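Local coordinates for protein ornithine carbamoyltransferase (Giardia intestinalis, PDB 3GRF) that probably catalyses the reversible transfer of a carbamoyl group between carbamoyl phosphate and ornithine, a step of arginine degradation in this parasite, at residues T12-P18 against R180-L185; T64-L69 against L311-M315; C167-M171 against K197-I202. Residue numbers count along the deposited sequence, not the author numbering.

Interaction 1 of 3, residues T12-P18 against R180-L185; sequences TISALCP and RGCALL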
ATOM      1  N   THR A  12      13.993  18.596  11.916  1.00 24.89           N
ATOM      2  CA  THR A  12      13.731  18.814  13.328  1.00 28.24           C
ATOM      3  C   THR A  12      12.665  19.881  13.373  1.00 30.15           C
ATOM      4  O   THR A  12      12.338  20.468  12.335  1.00 28.95           O
ATOM      5  CB  THR A  12      15.033  19.203  14.152  1.00 36.98           C
ATOM      6  OG1 THR A  12      15.490  20.517  13.840  1.00 32.23           O
ATOM      7  CG2 THR A  12      16.164  18.262  13.858  1.00 25.68           C
ATOM      8  N   ILE A  13      12.106  20.133  14.551  1.00 27.74           N
ATOM      9  CA  ILE A  13      10.972  21.056  14.599  1.00 31.63           C
ATOM     10  C   ILE A  13      11.414  22.510  14.474  1.00 31.03           C
ATOM     11  O   ILE A  13      10.618  23.363  14.055  1.00 37.27           O
ATOM     12  CB  ILE A  13      10.037  20.798  15.813  1.00 29.11           C
ATOM     13  CG1 ILE A  13       8.646  21.347  15.511  1.00 33.17           C
ATOM     14  CG2 ILE A  13      10.620  21.392  17.121  1.00 30.84           C
ATOM     15  CD1 ILE A  13       7.911  20.612  14.417  1.00 29.75           C
ATOM     16  N   SER A  14      12.647  22.797  14.780  1.00 29.40           N
ATOM     17  CA  SER A  14      13.331  24.078  14.678  1.00 31.52           C
ATOM     18  C   SER A  14      13.691  24.410  13.205  1.00 30.41           C
ATOM     19  O   SER A  14      14.445  25.355  12.955  1.00 33.16           O
ATOM     20  CB  SER A  14      14.564  24.084  15.572  1.00 37.79           C
ATOM     21  OG  SER A  14      15.561  23.211  15.061  1.00 37.16           O
ATOM     22  N   ALA A  15      13.189  23.595  12.276  1.00 28.14           N
ATOM     23  CA  ALA A  15      13.211  23.904  10.851  1.00 24.34           C
ATOM     24  C   ALA A  15      12.136  24.988  10.655  1.00 29.17           C
ATOM     25  O   ALA A  15      12.117  25.669   9.638  1.00 36.51           O
ATOM     26  CB  ALA A  15      12.852  22.616   9.998  1.00 25.40           C
ATOM     27  N   LEU A  16      11.243  25.114  11.639  1.00 24.98           N
ATOM     28  CA  LEU A  16      10.158  26.101  11.616  1.00 31.48           C
ATOM     29  C   LEU A  16      10.467  27.293  12.525  1.00 34.77           C
ATOM     30  O   LEU A  16      11.058  27.141  13.606  1.00 30.62           O
ATOM     31  CB  LEU A  16       8.858  25.458  12.107  1.00 32.00           C
ATOM     32  CG  LEU A  16       8.262  24.235  11.408  1.00 35.32           C
ATOM     33  CD1 LEU A  16       7.047  23.729  12.162  1.00 26.15           C
ATOM     34  CD2 LEU A  16       7.845  24.606  10.001  1.00 31.27           C
ATOM     35  N   CYS A  17      10.023  28.479  12.125  1.00 24.52           N
ATOM     36  CA  CYS A  17      10.113  29.623  13.008  1.00 31.04           C
ATOM     37  C   CYS A  17       8.924  29.459  13.877  1.00 36.02           C
ATOM     38  O   CYS A  17       8.080  28.610  13.577  1.00 30.56           O
ATOM     39  CB  CYS A  17      10.043  30.923  12.213  1.00 41.97           C
ATOM     40  SG  CYS A  17       8.394  31.284  11.710  1.00 52.25           S
ATOM     41  N   PRO A  18       8.855  30.238  14.974  1.00 36.61           N
ATOM     42  CA  PRO A  18       7.834  30.116  15.989  1.00 25.99           C
ATOM     43  C   PRO A  18       6.417  30.316  15.449  1.00 35.59           C
ATOM     44  O   PRO A  18       5.489  29.661  15.910  1.00 30.15           O
ATOM     45  CB  PRO A  18       8.173  31.269  16.956  1.00 32.79           C
ATOM     46  CG  PRO A  18       9.568  31.551  16.765  1.00 28.71           C
ATOM     47  CD  PRO A  18       9.837  31.285  15.319  1.00 43.17           C
ATOM     48  N   ARG A 180      13.289  21.817  21.765  1.00 30.00           N
ATOM     49  CA  ARG A 180      13.171  22.770  20.634  1.00 25.36           C
ATOM     50  C   ARG A 180      11.762  23.368  20.494  1.00 30.32           C
ATOM     51  O   ARG A 180      11.634  24.560  20.206  1.00 27.38           O
ATOM     52  CB  ARG A 180      13.600  22.142  19.294  1.00 30.78           C
ATOM     53  CG  ARG A 180      15.110  21.740  19.144  1.00 27.47           C
ATOM     54  CD  ARG A 180      15.303  20.832  17.915  1.00 28.74           C
ATOM     55  NE  ARG A 180      16.583  20.061  17.944  1.00 32.37           N
ATOM     56  CZ  ARG A 180      16.695  18.746  17.729  1.00 34.19           C
ATOM     57  NH1 ARG A 180      15.620  18.008  17.498  1.00 28.67           N
ATOM     58  NH2 ARG A 180      17.883  18.146  17.772  1.00 27.89           N
ATOM     59  N   GLY A 181      10.710  22.541  20.618  1.00 25.45           N
ATOM     60  CA  GLY A 181       9.324  23.042  20.494  1.00 29.05           C
ATOM     61  C   GLY A 181       9.038  24.070  21.583  1.00 30.80           C
ATOM     62  O   GLY A 181       8.509  25.140  21.312  1.00 31.37           O
ATOM     63  N   CYS A 182       9.417  23.745  22.817  1.00 17.79           N
ATOM     64  CA  CYS A 182       9.254  24.622  23.960  1.00 27.74           C
ATOM     65  C   CYS A 182      10.015  25.929  23.711  1.00 29.74           C
ATOM     66  O   CYS A 182       9.490  26.988  23.926  1.00 29.85           O
ATOM     67  CB  CYS A 182       9.855  23.999  25.225  1.00 29.00           C
ATOM     68  SG  CYS A 182       8.957  22.742  26.091  1.00 34.90           S
ATOM     69  N   ALA A 183      11.283  25.852  23.343  1.00 28.51           N
ATOM     70  CA  ALA A 183      12.060  27.067  23.110  1.00 27.51           C
ATOM     71  C   ALA A 183      11.353  27.977  22.108  1.00 29.90           C
ATOM     72  O   ALA A 183      11.296  29.178  22.307  1.00 24.83           O
ATOM     73  CB  ALA A 183      13.380  26.700  22.578  1.00 26.96           C
ATOM     74  N   LEU A 184      10.883  27.363  21.013  1.00 28.20           N
ATOM     75  CA  LEU A 184      10.195  27.994  19.875  1.00 28.93           C
ATOM     76  C   LEU A 184       8.915  28.682  20.349  1.00 35.30           C
ATOM     77  O   LEU A 184       8.607  29.795  19.939  1.00 23.21           O
ATOM     78  CB  LEU A 184       9.833  26.903  18.810  1.00 36.13           C
ATOM     79  CG  LEU A 184      10.276  27.023  17.339  1.00 41.75           C
ATOM     80  CD1 LEU A 184      11.515  27.894  17.198  1.00 34.48           C
ATOM     81  CD2 LEU A 184      10.538  25.645  16.749  1.00 40.38           C
ATOM     82  N   LEU A 185       8.197  27.965  21.235  1.00 24.15           N
ATOM     83  CA  LEU A 185       6.902  28.432  21.730  1.00 34.25           C
ATOM     84  C   LEU A 185       6.989  29.287  23.008  1.00 36.02           C
ATOM     85  O   LEU A 185       6.001  29.891  23.409  1.00 37.17           O
ATOM     86  CB  LEU A 185       5.903  27.248  21.884  1.00 26.95           C
ATOM     87  CG  LEU A 185       5.469  26.611  20.544  1.00 29.73           C
ATOM     88  CD1 LEU A 185       4.772  25.300  20.837  1.00 25.65           C
ATOM     89  CD2 LEU A 185       4.459  27.516  19.714  1.00 27.87           C
TER

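Interaction 2 of 3, residues T64-L69 against L311-M315; sequences TAMTRL and LHSAM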
ATOM      1  N   THR A  64      -3.427   7.743   6.363  1.00 32.60           N
ATOM      2  CA  THR A  64      -4.754   8.298   6.609  1.00 29.88           C
ATOM      3  C   THR A  64      -4.804   9.796   6.324  1.00 28.58           C
ATOM      4  O   THR A  64      -5.817  10.294   5.773  1.00 30.08           O
ATOM      5  CB  THR A  64      -5.207   7.997   8.066  1.00 24.06           C
ATOM      6  OG1 THR A  64      -5.133   6.609   8.267  1.00 27.98           O
ATOM      7  CG2 THR A  64      -6.708   8.403   8.293  1.00 20.33           C
ATOM      8  N   ALA A  65      -3.728  10.517   6.693  1.00 27.80           N
ATOM      9  CA  ALA A  65      -3.674  11.974   6.496  1.00 24.81           C
ATOM     10  C   ALA A  65      -3.846  12.260   5.038  1.00 30.70           C
ATOM     11  O   ALA A  65      -4.653  13.118   4.677  1.00 25.72           O
ATOM     12  CB  ALA A  65      -2.374  12.589   7.033  1.00 31.84           C
ATOM     13  N   MET A  66      -3.165  11.490   4.183  1.00 28.31           N
ATOM     14  CA  MET A  66      -3.225  11.771   2.742  1.00 29.41           C
ATOM     15  C   MET A  66      -4.569  11.486   2.178  1.00 27.81           C
ATOM     16  O   MET A  66      -5.060  12.257   1.370  1.00 25.79           O
ATOM     17  CB  MET A  66      -2.146  11.027   1.942  1.00 27.41           C
ATOM     18  CG  MET A  66      -0.698  11.459   2.236  1.00 29.95           C
ATOM     19  SD  MET A  66      -0.289  13.156   1.737  1.00 28.16           S
ATOM     20  CE  MET A  66      -0.527  12.996  -0.012  1.00 28.06           C
ATOM     21  N   THR A  67      -5.189  10.386   2.594  1.00 23.92           N
ATOM     22  CA  THR A  67      -6.576  10.075   2.162  1.00 24.68           C
ATOM     23  C   THR A  67      -7.526  11.195   2.544  1.00 27.09           C
ATOM     24  O   THR A  67      -8.431  11.566   1.779  1.00 27.57           O
ATOM     25  CB  THR A  67      -7.046   8.756   2.783  1.00 27.72           C
ATOM     26  OG1 THR A  67      -6.117   7.729   2.402  1.00 20.50           O
ATOM     27  CG2 THR A  67      -8.458   8.367   2.300  1.00 20.71           C
ATOM     28  N   ARG A  68      -7.332  11.756   3.727  1.00 24.59           N
ATOM     29  CA  ARG A  68      -8.251  12.815   4.212  1.00 30.14           C
ATOM     30  C   ARG A  68      -8.146  14.128   3.466  1.00 30.25           C
ATOM     31  O   ARG A  68      -9.060  14.951   3.502  1.00 27.73           O
ATOM     32  CB  ARG A  68      -8.080  13.020   5.705  1.00 23.10           C
ATOM     33  CG  ARG A  68      -8.739  11.881   6.484  1.00 29.00           C
ATOM     34  CD  ARG A  68      -8.411  11.954   7.952  1.00 44.65           C
ATOM     35  NE  ARG A  68      -9.202  12.950   8.685  1.00 45.17           N
ATOM     36  CZ  ARG A  68     -10.291  12.690   9.409  1.00 45.73           C
ATOM     37  NH1 ARG A  68     -10.766  11.460   9.475  1.00 35.68           N
ATOM     38  NH2 ARG A  68     -10.925  13.679  10.055  1.00 38.98           N
ATOM     39  N   LEU A  69      -6.985  14.308   2.828  1.00 26.62           N
ATOM     40  CA  LEU A  69      -6.600  15.478   2.056  1.00 25.57           C
ATOM     41  C   LEU A  69      -6.878  15.169   0.608  1.00 26.28           C
ATOM     42  O   LEU A  69      -6.873  16.065  -0.204  1.00 30.49           O
ATOM     43  CB  LEU A  69      -5.109  15.738   2.251  1.00 26.16           C
ATOM     44  CG  LEU A  69      -4.503  16.801   3.165  1.00 28.06           C
ATOM     45  CD1 LEU A  69      -5.459  17.541   4.045  1.00 27.41           C
ATOM     46  CD2 LEU A  69      -3.380  16.177   3.978  1.00 41.88           C
ATOM     47  N   LEU A 311      -2.624  12.098  13.506  1.00 31.38           N
ATOM     48  CA  LEU A 311      -3.355  12.187  12.240  1.00 27.02           C
ATOM     49  C   LEU A 311      -3.479  13.641  11.806  1.00 30.51           C
ATOM     50  O   LEU A 311      -3.039  14.025  10.738  1.00 28.09           O
ATOM     51  CB  LEU A 311      -4.745  11.482  12.321  1.00 22.16           C
ATOM     52  CG  LEU A 311      -5.733  11.809  11.151  1.00 24.45           C
ATOM     53  CD1 LEU A 311      -5.175  11.429   9.759  1.00 23.03           C
ATOM     54  CD2 LEU A 311      -7.124  11.310  11.337  1.00 24.84           C
ATOM     55  N   HIS A 312      -4.146  14.436  12.627  1.00 29.24           N
ATOM     56  CA  HIS A 312      -4.422  15.816  12.257  1.00 28.15           C
ATOM     57  C   HIS A 312      -3.155  16.679  12.162  1.00 25.82           C
ATOM     58  O   HIS A 312      -3.045  17.559  11.334  1.00 18.86           O
ATOM     59  CB  HIS A 312      -5.383  16.389  13.300  1.00 32.09           C
ATOM     60  CG  HIS A 312      -6.518  15.469  13.628  1.00 24.35           C
ATOM     61  ND1 HIS A 312      -7.471  15.108  12.701  1.00 17.55           N
ATOM     62  CD2 HIS A 312      -6.812  14.792  14.760  1.00 24.15           C
ATOM     63  CE1 HIS A 312      -8.328  14.280  13.265  1.00 24.56           C
ATOM     64  NE2 HIS A 312      -7.953  14.080  14.519  1.00 24.34           N
ATOM     65  N   SER A 313      -2.187  16.452  13.038  1.00 23.40           N
ATOM     66  CA  SER A 313      -0.895  17.169  12.912  1.00 22.18           C
ATOM     67  C   SER A 313      -0.096  16.741  11.668  1.00 25.24           C
ATOM     68  O   SER A 313       0.722  17.494  11.140  1.00 27.34           O
ATOM     69  CB  SER A 313      -0.107  16.955  14.177  1.00 25.38           C
ATOM     70  OG  SER A 313      -0.006  15.559  14.405  1.00 24.77           O
ATOM     71  N   ALA A 314      -0.364  15.543  11.181  1.00 24.68           N
ATOM     72  CA  ALA A 314       0.287  15.071   9.964  1.00 22.69           C
ATOM     73  C   ALA A 314      -0.332  15.758   8.787  1.00 27.32           C
ATOM     74  O   ALA A 314       0.394  16.151   7.880  1.00 25.89           O
ATOM     75  CB  ALA A 314       0.183  13.533   9.814  1.00 26.58           C
ATOM     76  N   MET A 315      -1.669  15.909   8.784  1.00 27.20           N
ATOM     77  CA  MET A 315      -2.355  16.513   7.645  1.00 27.16           C
ATOM     78  C   MET A 315      -1.876  17.954   7.496  1.00 28.43           C
ATOM     79  O   MET A 315      -1.792  18.475   6.379  1.00 29.37           O
ATOM     80  CB  MET A 315      -3.882  16.538   7.840  1.00 24.91           C
ATOM     81  CG  MET A 315      -4.581  15.195   8.071  1.00 29.38           C
ATOM     82  SD  MET A 315      -6.343  15.316   8.492  1.00 29.91           S
ATOM     83  CE  MET A 315      -6.386  16.678   9.641  1.00 45.08           C
TER

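Interaction 3 of 3, residues C167-M171 against K197-I202; sequences CGDSM and KDFKPI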
ATOM      1  N   CYS A 167      10.528  13.749  31.699  1.00 27.08           N
ATOM      2  CA  CYS A 167      11.164  12.907  32.738  1.00 29.39           C
ATOM      3  C   CYS A 167      11.748  11.696  32.064  1.00 29.20           C
ATOM      4  O   CYS A 167      11.107  11.125  31.202  1.00 27.11           O
ATOM      5  CB  CYS A 167      10.189  12.471  33.848  1.00 26.91           C
ATOM      6  SG  CYS A 167       9.927  13.712  35.115  1.00 38.00           S
ATOM      7  N   GLY A 168      12.952  11.290  32.475  1.00 31.65           N
ATOM      8  CA  GLY A 168      13.501  10.064  31.932  1.00 33.23           C
ATOM      9  C   GLY A 168      14.820  10.237  31.228  1.00 27.25           C
ATOM     10  O   GLY A 168      15.559  11.198  31.488  1.00 31.24           O
ATOM     11  N   ASP A 169      15.118   9.272  30.371  1.00 25.72           N
ATOM     12  CA  ASP A 169      16.284   9.295  29.504  1.00 30.02           C
ATOM     13  C   ASP A 169      16.224  10.448  28.542  1.00 37.51           C
ATOM     14  O   ASP A 169      15.350  10.499  27.640  1.00 34.65           O
ATOM     15  CB  ASP A 169      16.392   8.017  28.690  1.00 35.85           C
ATOM     16  CG  ASP A 169      17.707   7.919  27.958  1.00 46.99           C
ATOM     17  OD1 ASP A 169      18.513   8.886  28.020  1.00 38.09           O
ATOM     18  OD2 ASP A 169      17.931   6.864  27.338  1.00 42.89           O
ATOM     19  N   SER A 170      17.164  11.373  28.730  1.00 29.56           N
ATOM     20  CA  SER A 170      17.041  12.648  28.075  1.00 32.14           C
ATOM     21  C   SER A 170      18.105  12.870  27.043  1.00 31.24           C
ATOM     22  O   SER A 170      18.206  13.956  26.457  1.00 31.56           O
ATOM     23  CB  SER A 170      16.935  13.775  29.112  1.00 42.02           C
ATOM     24  OG  SER A 170      15.726  13.596  29.864  1.00 38.07           O
ATOM     25  N   MET A 171      18.864  11.822  26.765  1.00 32.28           N
ATOM     26  CA  MET A 171      19.718  11.840  25.620  1.00 30.05           C
ATOM     27  C   MET A 171      18.901  11.114  24.582  1.00 29.78           C
ATOM     28  O   MET A 171      19.018   9.909  24.407  1.00 31.91           O
ATOM     29  CB  MET A 171      21.032  11.117  25.921  1.00 31.26           C
ATOM     30  CG  MET A 171      22.071  11.405  24.869  1.00 37.28           C
ATOM     31  SD  MET A 171      23.606  10.480  24.998  1.00 40.14           S
ATOM     32  CE  MET A 171      24.378  11.189  26.428  1.00 48.57           C
ATOM     33  N   LYS A 197      26.188  11.405  32.306  1.00 53.65           N
ATOM     34  CA  LYS A 197      26.516  11.898  30.972  1.00 59.14           C
ATOM     35  C   LYS A 197      25.680  11.237  29.879  1.00 53.73           C
ATOM     36  O   LYS A 197      25.278  11.905  28.932  1.00 57.09           O
ATOM     37  CB  LYS A 197      28.032  11.749  30.706  1.00 62.82           C
ATOM     38  CG  LYS A 197      28.905  12.238  31.871  1.00 73.38           C
ATOM     39  CD  LYS A 197      29.759  13.480  31.525  1.00 81.62           C
ATOM     40  CE  LYS A 197      29.421  14.703  32.429  1.00 85.09           C
ATOM     41  NZ  LYS A 197      30.613  15.527  32.919  1.00 78.61           N
ATOM     42  N   ASP A 198      25.400   9.940  30.023  1.00 50.47           N
ATOM     43  CA  ASP A 198      24.674   9.148  28.988  1.00 50.13           C
ATOM     44  C   ASP A 198      23.145   9.336  28.965  1.00 40.31           C
ATOM     45  O   ASP A 198      22.467   8.753  28.150  1.00 34.86           O
ATOM     46  CB  ASP A 198      24.952   7.645  29.138  1.00 53.15           C
ATOM     47  CG  ASP A 198      26.420   7.309  29.061  1.00 62.44           C
ATOM     48  OD1 ASP A 198      27.179   8.072  28.436  1.00 51.87           O
ATOM     49  OD2 ASP A 198      26.809   6.273  29.635  1.00 67.36           O
ATOM     50  N   PHE A 199      22.618  10.126  29.884  1.00 40.83           N
ATOM     51  CA  PHE A 199      21.177  10.242  30.045  1.00 37.72           C
ATOM     52  C   PHE A 199      20.748  11.706  30.072  1.00 37.35           C
ATOM     53  O   PHE A 199      19.593  11.984  30.344  1.00 31.56           O
ATOM     54  CB  PHE A 199      20.696   9.489  31.310  1.00 35.70           C
ATOM     55  CG  PHE A 199      20.998   7.978  31.278  1.00 42.19           C
ATOM     56  CD1 PHE A 199      22.250   7.497  31.628  1.00 43.06           C
ATOM     57  CD2 PHE A 199      20.030   7.062  30.860  1.00 42.15           C
ATOM     58  CE1 PHE A 199      22.549   6.118  31.562  1.00 36.54           C
ATOM     59  CE2 PHE A 199      20.313   5.699  30.799  1.00 42.31           C
ATOM     60  CZ  PHE A 199      21.579   5.231  31.175  1.00 36.61           C
ATOM     61  N   LYS A 200      21.672  12.626  29.790  1.00 33.09           N
ATOM     62  CA  LYS A 200      21.356  14.056  29.784  1.00 38.14           C
ATOM     63  C   LYS A 200      21.240  14.545  28.348  1.00 36.99           C
ATOM     64  O   LYS A 200      21.849  13.979  27.473  1.00 36.52           O
ATOM     65  CB  LYS A 200      22.467  14.870  30.453  1.00 37.89           C
ATOM     66  CG  LYS A 200      22.818  14.505  31.875  1.00 45.99           C
ATOM     67  CD  LYS A 200      24.022  15.328  32.278  1.00 36.91           C
ATOM     68  CE  LYS A 200      24.287  15.144  33.720  1.00 39.50           C
ATOM     69  NZ  LYS A 200      25.042  16.287  34.305  1.00 52.34           N
ATOM     70  N   PRO A 201      20.516  15.658  28.112  1.00 34.92           N
ATOM     71  CA  PRO A 201      20.533  16.252  26.774  1.00 34.28           C
ATOM     72  C   PRO A 201      21.945  16.594  26.334  1.00 40.10           C
ATOM     73  O   PRO A 201      22.808  16.867  27.152  1.00 45.07           O
ATOM     74  CB  PRO A 201      19.751  17.545  26.946  1.00 39.77           C
ATOM     75  CG  PRO A 201      18.980  17.394  28.165  1.00 40.89           C
ATOM     76  CD  PRO A 201      19.702  16.433  29.055  1.00 39.24           C
ATOM     77  N   ILE A 202      22.178  16.598  25.042  1.00 41.87           N
ATOM     78  CA  ILE A 202      23.509  16.901  24.527  1.00 44.62           C
ATOM     79  C   ILE A 202      23.711  18.432  24.510  1.00 42.75           C
ATOM     80  O   ILE A 202      22.747  19.160  24.263  1.00 28.64           O
ATOM     81  CB  ILE A 202      23.668  16.166  23.162  1.00 42.54           C
ATOM     82  CG1 ILE A 202      24.869  15.245  23.200  1.00 42.97           C
ATOM     83  CG2 ILE A 202      23.592  17.058  21.972  1.00 45.11           C
ATOM     84  CD1 ILE A 202      24.612  14.067  24.071  1.00 45.18           C
TER
HETATM   85  O   HOH W   1      20.826   6.835  26.908  1.00 47.75           O

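Interaction 1 of 3, residues T12-P18 against R180-L185
Leu-184 fits its isobutyl end against the turn that leads into helix 18-33, its CD2 lying 3.5 Å from Ile-13 O and 3.5 Å from Leu-16 O. This is an interdomain contact of the transcarbamoylase fold: a short 3-10 turn of the carbamoyl-phosphate domain rests on the end of helix 173-185, which belongs to the Asp/Orn-binding domain. The direct contact is van der Waals, and the polar ties run through Asp-177 and Glu-208. Pro-18, the first residue of its helix, extends the apolar patch, with CG 4.2 Å from Leu-184 CD1. Where Gly-181 presents bare backbone, Ile-13 comes in close, its CG2 3.7 Å from Gly-181 N. Arg-180 reaches along the turn; its charge is answered by Asp-177, which also accepts from Ile-13 N, and by Glu-208, which also accepts a hydrogen bond from Ser-14, tying the polar edge of the turn to helix 203-216. Over one face of the Arg-180 guanidinium lies Thr-12, with CB 3.6 Å from NH1.

Interaction 2 of 3, residues T64-L69 against L311-M315
Starting at Thr-64, helix 56-69 meets helix 303-322 through a methyl group: Thr-64 CG2 lies 3.7 Å from Leu-311 CD1, while its hydroxyl bonds back to the Val-60 carbonyl of its own helix. Ala-65 follows at the closest approach of the two backbones. Its CB touches Met-315 CG at 3.6 Å and Ala-314 CB at 3.9 Å, and a residue this small lets the CA atoms of Ala-65 and Met-315 come within 4.9 Å, consistent with segment axes that pass at 8.7 Å. One turn on, Arg-68 lays its aliphatic part on Leu-311, CD to CD2 at 3.7 Å, and brings NE to 3.7 Å from Met-315 SD, the sulfur lying near the guanidinium plane. Leu-69 closes the row with CD2 3.9 Å from Met-315 CB. Met-100 of a neighbouring subunit packs on both Thr-64 and Leu-311, so the seam continues into the trimer. The two short segments cross at -62° without an intersegment hydrogen bond, a largely apolar helix-helix packing of the kind by which the C-terminal helix of transcarbamoylases returns from the second domain to pack against the carbamoyl-phosphate domain.

Interaction 3 of 3, residues C167-M171 against K197-I202
The connections after strands 164-167 and 188-192 are joined by a single direct hydrogen bond, Ser-170 N to Phe-199 O at 3.0 Å, and the loop that donates it is held in shape by its own side chains. Asp-169 OD1 accepts from Met-171 N at 3.2 Å, forming an Asx turn, and Ser-170 OG donates to Gly-168 O at 2.9 Å. The positive phi of Gly-168 begins the bend: a side chain there would run into the carbonyl of Cys-167. Both strands are parallel members of the Rossmann-like sheet in the Asp/Orn-binding domain, and each connection leads toward a helix. A water donates to Asp-169 OD2 at 2.9 Å and to Asp-198 O at 2.8 Å, adding a second polar link, while Arg-256 balances the Asp-169 charge. Beyond the Ser-170 link, Met-171 CB lies 3.4 Å from Lys-200 O. Ser-170 O faces Pro-201, whose N, 3.3 Å away, has no hydrogen, and it takes a CH···O contact of 3.3 Å from Pro-201 CA instead. The direct pairing is therefore one bond, Ser-170 N to Phe-199 O, and does not run on as a strand pair would.

Along the chain the segments come in the order 12-18, 64-69, 167-171, 180-185, 197-202 and 311-315, so interaction 1 crosses both others, whereas both segments of interaction 3 lie between those of interaction 2 in sequence. Interactions 1 and 2 each join the carbamoyl-phosphate domain to the Asp/Orn-binding domain, with centres about 21 Å apart; interaction 3 stays within the latter. Helix 173-185 follows the first loop of interaction 3 and ends in interaction 1; the centres of interactions 1 and 3 are about 20 Å apart. Interactions 2 and 3, about 32 Å apart between centres, sit on opposite sides of the chain's centre. Two contacts thus tie the domains together, and the third orders connections inside the Asp/Orn-binding domain.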